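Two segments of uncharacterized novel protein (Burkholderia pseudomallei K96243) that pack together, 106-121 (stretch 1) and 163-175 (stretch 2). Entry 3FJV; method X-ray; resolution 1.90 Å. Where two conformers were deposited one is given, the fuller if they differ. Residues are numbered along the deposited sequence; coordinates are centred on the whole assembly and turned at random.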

# COMPACT_ATOMS: atom_id res chain seq x y z
N ALA A 106 0.68 -7.85 -8.73
CA ALA A 106 1.82 -8.36 -9.49
C ALA A 106 1.59 -8.31 -10.99
O ALA A 106 2.46 -7.84 -11.76
CB ALA A 106 2.17 -9.82 -9.06
N ARG A 107 0.44 -8.83 -11.40
CA ARG A 107 0.08 -8.88 -12.82
C ARG A 107 -0.03 -7.48 -13.44
O ARG A 107 0.27 -7.29 -14.62
CB ARG A 107 -1.23 -9.62 -12.94
CG ARG A 107 -1.75 -9.86 -14.33
CD ARG A 107 -2.94 -10.82 -14.28
NE ARG A 107 -4.08 -10.29 -13.51
CZ ARG A 107 -4.49 -10.74 -12.31
NH1 ARG A 107 -3.88 -11.74 -11.66
NH2 ARG A 107 -5.54 -10.16 -11.73
N LEU A 108 -0.44 -6.53 -12.62
CA LEU A 108 -0.70 -5.14 -13.06
C LEU A 108 0.44 -4.18 -12.81
O LEU A 108 0.29 -2.97 -12.95
CB LEU A 108 -1.96 -4.63 -12.37
CG LEU A 108 -3.25 -5.37 -12.75
CD1 LEU A 108 -4.42 -4.70 -12.09
CD2 LEU A 108 -3.47 -5.44 -14.23
N VAL A 109 1.63 -4.70 -12.50
CA VAL A 109 2.78 -3.82 -12.30
C VAL A 109 2.90 -2.80 -13.45
O VAL A 109 2.77 -3.13 -14.64
CB VAL A 109 4.10 -4.62 -12.17
CG1 VAL A 109 4.30 -5.45 -13.41
CG2 VAL A 109 5.27 -3.69 -11.92
N GLY A 110 3.09 -1.55 -13.10
CA GLY A 110 3.27 -0.49 -14.10
C GLY A 110 1.97 0.03 -14.68
O GLY A 110 1.99 0.90 -15.53
N ILE A 111 0.83 -0.45 -14.21
CA ILE A 111 -0.47 0.05 -14.74
C ILE A 111 -0.67 1.55 -14.56
O ILE A 111 -1.29 2.21 -15.39
CB ILE A 111 -1.68 -0.74 -14.16
CG1 ILE A 111 -2.91 -0.48 -15.01
CG2 ILE A 111 -1.92 -0.42 -12.66
CD1 ILE A 111 -4.07 -1.45 -14.72
N GLU A 112 -0.16 2.10 -13.47
CA GLU A 112 -0.27 3.54 -13.21
C GLU A 112 0.34 4.43 -14.30
O GLU A 112 0.01 5.60 -14.38
CB GLU A 112 0.30 3.89 -11.85
CG GLU A 112 1.83 3.76 -11.70
CD GLU A 112 2.31 2.32 -11.45
OE1 GLU A 112 1.51 1.39 -11.59
OE2 GLU A 112 3.48 2.12 -11.11
N ASP A 113 1.25 3.87 -15.10
CA ASP A 113 1.89 4.56 -16.22
C ASP A 113 1.11 4.41 -17.54
O ASP A 113 1.47 5.05 -18.51
CB ASP A 113 3.27 3.93 -16.53
CG ASP A 113 4.18 3.88 -15.35
OD1 ASP A 113 4.15 4.82 -14.55
OD2 ASP A 113 4.99 2.92 -15.27
N ARG A 114 0.08 3.55 -17.57
CA ARG A 114 -0.59 3.16 -18.83
C ARG A 114 -2.03 3.67 -18.93
O ARG A 114 -2.70 3.41 -19.90
CB ARG A 114 -0.58 1.64 -18.98
CG ARG A 114 0.76 0.98 -18.86
CD ARG A 114 1.84 1.65 -19.66
NE ARG A 114 1.49 1.88 -21.06
CZ ARG A 114 2.31 2.46 -21.94
NH1 ARG A 114 3.52 2.81 -21.57
NH2 ARG A 114 1.93 2.64 -23.20
N VAL A 115 -2.44 4.47 -17.95
CA VAL A 115 -3.73 5.15 -17.95
C VAL A 115 -3.56 6.44 -18.71
O VAL A 115 -2.69 7.22 -18.43
CB VAL A 115 -4.24 5.46 -16.51
CG1 VAL A 115 -5.45 6.45 -16.55
CG2 VAL A 115 -4.59 4.14 -15.79
N PHE A 116 -4.44 6.70 -19.67
CA PHE A 116 -4.37 7.90 -20.50
C PHE A 116 -5.69 8.60 -20.67
O PHE A 116 -6.75 7.96 -20.66
CB PHE A 116 -3.79 7.59 -21.87
CG PHE A 116 -4.65 6.68 -22.71
CD1 PHE A 116 -4.56 5.32 -22.57
CD2 PHE A 116 -5.55 7.20 -23.64
CE1 PHE A 116 -5.32 4.47 -23.32
CE2 PHE A 116 -6.35 6.33 -24.39
CZ PHE A 116 -6.22 4.96 -24.23
N LEU A 117 -5.63 9.92 -20.86
CA LEU A 117 -6.79 10.75 -21.19
C LEU A 117 -6.68 11.19 -22.64
O LEU A 117 -5.57 11.38 -23.15
CB LEU A 117 -6.76 12.08 -20.36
CG LEU A 117 -7.18 12.18 -18.93
CD1 LEU A 117 -6.85 13.54 -18.34
CD2 LEU A 117 -8.67 11.95 -18.85
N ARG A 118 -7.81 11.46 -23.30
CA ARG A 118 -7.78 12.11 -24.61
C ARG A 118 -8.88 13.16 -24.70
O ARG A 118 -10.06 12.84 -24.57
CB ARG A 118 -7.94 11.09 -25.74
CG ARG A 118 -7.67 11.69 -27.11
CD ARG A 118 -8.21 10.85 -28.26
NE ARG A 118 -7.26 9.85 -28.72
CZ ARG A 118 -6.56 9.95 -29.85
NH1 ARG A 118 -6.67 11.03 -30.61
NH2 ARG A 118 -5.73 8.97 -30.20
N VAL A 119 -8.48 14.43 -24.89
CA VAL A 119 -9.45 15.53 -25.07
C VAL A 119 -9.80 15.58 -26.53
O VAL A 119 -8.93 15.82 -27.37
CB VAL A 119 -8.87 16.92 -24.70
CG1 VAL A 119 -9.92 18.00 -24.95
CG2 VAL A 119 -8.40 16.94 -23.28
N ASP A 120 -11.06 15.34 -26.87
CA ASP A 120 -11.48 15.39 -28.30
C ASP A 120 -10.53 14.57 -29.19
O ASP A 120 -10.21 13.44 -28.86
CB ASP A 120 -11.52 16.88 -28.73
CG ASP A 120 -12.41 17.13 -29.97
OD1 ASP A 120 -13.43 16.43 -30.15
OD2 ASP A 120 -12.07 18.05 -30.75
N ASP A 121 -10.08 15.11 -30.31
CA ASP A 121 -9.15 14.36 -31.19
C ASP A 121 -7.70 14.74 -30.99
O ASP A 121 -6.89 14.55 -31.86
CB ASP A 121 -9.53 14.53 -32.64
CG ASP A 121 -9.46 15.97 -33.08
OD1 ASP A 121 -9.45 16.87 -32.18
OD2 ASP A 121 -9.42 16.19 -34.31
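Stretch 2, residues 163-175: APLSIGCDHPHYP

Stretch 2 lies along stretch 1 as an extended strand, Leu165 to about Cys169, antiparallel to strand Val115–Val119 (157° between N-to-C directions, axes 4.7 Å apart at closest), and then continues as a loop over the turn Leu108–Ile111. Val115 faces Cys169, Leu117 faces Ile167 and Val119 faces Leu165 as non-hydrogen-bonded pairs, while the alternate pairs satisfy one another's backbone: Phe116 N to Gly168 O (3.1 Å), Gly168 N to Phe116 O (2.9 Å), Arg118 N to Ser166 O (2.8 Å) and Ser166 N to Arg118 O (3.0 Å). The ladder extends at both ends, with Asp120 N giving to Pro164 O (2.8 Å) and Asp170 N to Arg114 O (3.2 Å). A water donates to Arg118 O (2.8 Å) and, weakly, to Pro164 O (3.4 Å), and also bonds Ser166 OG (2.9 Å).

On one face of the sheet Leu117 CD2 meets Leu165 CD1 (3.7 Å), which also lies 3.8 Å from Val119 CG2. On the other, the Phe116 ring covers Gly168, whose CA sits 3.9 Å from the ring centroid; a CB there would fall 2.4 Å from Phe116 CZ, a clash.

Next to the Asp170 end of the ladder, the Arg114 guanidinium forms a salt bridge with Asp170: NE to OD1 (2.7 Å) and NH2 to OD2 (3.0 Å), with a weak third bond from NH2 to OD1 (3.2 Å). The CA-to-CB bond of His171 points toward stretch 1, and both ring nitrogens are engaged: NE2 donates to Val109 O (3.0 Å), and ND1 accepts from His173 N (3.0 Å) within a type I turn, His171–Tyr174. Ile111 CD1 packs on Tyr174 CB (3.5 Å). Arg107 CG lies over the His173 ring, 3.9 Å from its centroid, while a second water accepts from Arg107 NE (2.8 Å) and donates to His173 O (2.9 Å).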

# COMPACT_ATOMS: atom_id res chain seq x y z
N ALA A 163 -15.62 19.97 -24.96
CA ALA A 163 -15.34 18.84 -25.86
C ALA A 163 -15.43 17.55 -25.07
O ALA A 163 -15.35 17.59 -23.85
CB ALA A 163 -13.95 18.95 -26.52
N PRO A 164 -15.55 16.42 -25.75
CA PRO A 164 -15.55 15.09 -25.05
C PRO A 164 -14.21 14.81 -24.45
O PRO A 164 -13.21 15.20 -25.05
CB PRO A 164 -15.81 14.10 -26.17
CG PRO A 164 -16.28 14.86 -27.32
CD PRO A 164 -15.97 16.31 -27.15
N LEU A 165 -14.20 14.22 -23.25
CA LEU A 165 -12.99 13.73 -22.63
C LEU A 165 -13.11 12.21 -22.42
O LEU A 165 -14.09 11.74 -21.85
CB LEU A 165 -12.77 14.42 -21.30
CG LEU A 165 -11.55 14.05 -20.49
CD1 LEU A 165 -10.26 14.32 -21.24
CD2 LEU A 165 -11.63 14.82 -19.16
N SER A 166 -12.13 11.47 -22.90
CA SER A 166 -12.15 10.01 -22.84
C SER A 166 -10.96 9.53 -22.00
O SER A 166 -9.90 10.22 -21.95
CB SER A 166 -12.09 9.43 -24.29
OG SER A 166 -13.26 9.82 -24.97
N ILE A 167 -11.13 8.38 -21.34
CA ILE A 167 -10.08 7.76 -20.54
C ILE A 167 -9.93 6.29 -20.95
O ILE A 167 -10.92 5.59 -21.23
CB ILE A 167 -10.36 7.89 -19.04
CG1 ILE A 167 -9.17 7.44 -18.20
CG2 ILE A 167 -11.59 7.09 -18.63
CD1 ILE A 167 -9.39 7.75 -16.74
N GLY A 168 -8.70 5.84 -21.04
CA GLY A 168 -8.38 4.45 -21.41
C GLY A 168 -7.21 3.88 -20.63
O GLY A 168 -6.61 4.55 -19.80
N CYS A 169 -6.91 2.61 -20.88
CA CYS A 169 -5.71 1.98 -20.36
C CYS A 169 -5.18 0.98 -21.40
O CYS A 169 -5.96 0.16 -21.91
CB CYS A 169 -6.05 1.22 -19.08
SG CYS A 169 -4.60 0.50 -18.24
N ASP A 170 -3.88 0.99 -21.66
CA ASP A 170 -3.29 0.08 -22.63
C ASP A 170 -2.30 -0.90 -22.01
O ASP A 170 -1.52 -1.52 -22.74
CB ASP A 170 -2.64 0.85 -23.80
CG ASP A 170 -1.42 1.66 -23.41
OD1 ASP A 170 -0.97 1.63 -22.23
OD2 ASP A 170 -0.88 2.34 -24.30
N HIS A 171 -2.34 -1.05 -20.69
CA HIS A 171 -1.67 -2.13 -20.03
C HIS A 171 -2.13 -3.50 -20.62
O HIS A 171 -3.32 -3.75 -20.78
CB HIS A 171 -1.87 -2.09 -18.51
CG HIS A 171 -0.95 -2.99 -17.74
ND1 HIS A 171 -1.13 -4.37 -17.69
CD2 HIS A 171 0.16 -2.73 -17.00
CE1 HIS A 171 -0.17 -4.90 -16.95
NE2 HIS A 171 0.62 -3.93 -16.51
N PRO A 172 -1.17 -4.39 -20.92
CA PRO A 172 -1.53 -5.67 -21.54
C PRO A 172 -2.41 -6.55 -20.72
O PRO A 172 -3.17 -7.30 -21.30
CB PRO A 172 -0.16 -6.35 -21.75
CG PRO A 172 0.74 -5.20 -21.95
CD PRO A 172 0.28 -4.24 -20.87
N HIS A 173 -2.32 -6.48 -19.40
CA HIS A 173 -3.28 -7.23 -18.55
C HIS A 173 -4.51 -6.43 -18.10
O HIS A 173 -5.27 -6.92 -17.28
CB HIS A 173 -2.58 -7.84 -17.34
CG HIS A 173 -1.52 -8.83 -17.74
ND1 HIS A 173 -1.83 -10.13 -18.08
CD2 HIS A 173 -0.19 -8.69 -17.92
CE1 HIS A 173 -0.72 -10.76 -18.42
NE2 HIS A 173 0.29 -9.91 -18.35
N TYR A 174 -4.69 -5.21 -18.62
CA TYR A 174 -5.89 -4.41 -18.31
C TYR A 174 -6.24 -3.46 -19.46
O TYR A 174 -6.29 -2.23 -19.29
CB TYR A 174 -5.70 -3.64 -16.98
CG TYR A 174 -7.00 -3.32 -16.28
CD1 TYR A 174 -7.58 -4.23 -15.41
CD2 TYR A 174 -7.63 -2.08 -16.45
CE1 TYR A 174 -8.81 -3.93 -14.77
CE2 TYR A 174 -8.85 -1.79 -15.81
CZ TYR A 174 -9.41 -2.70 -14.95
OH TYR A 174 -10.59 -2.40 -14.30
N PRO A 175 -6.49 -4.03 -20.64
CA PRO A 175 -6.85 -3.24 -21.82
C PRO A 175 -8.25 -2.61 -21.72
O PRO A 175 -9.23 -3.34 -21.60
CB PRO A 175 -6.84 -4.28 -22.95
CG PRO A 175 -7.10 -5.58 -22.28
CD PRO A 175 -6.41 -5.47 -20.95
O HOH W 1 -5.75 -8.64 -14.99
O HOH W 2 -12.26 12.21 -26.26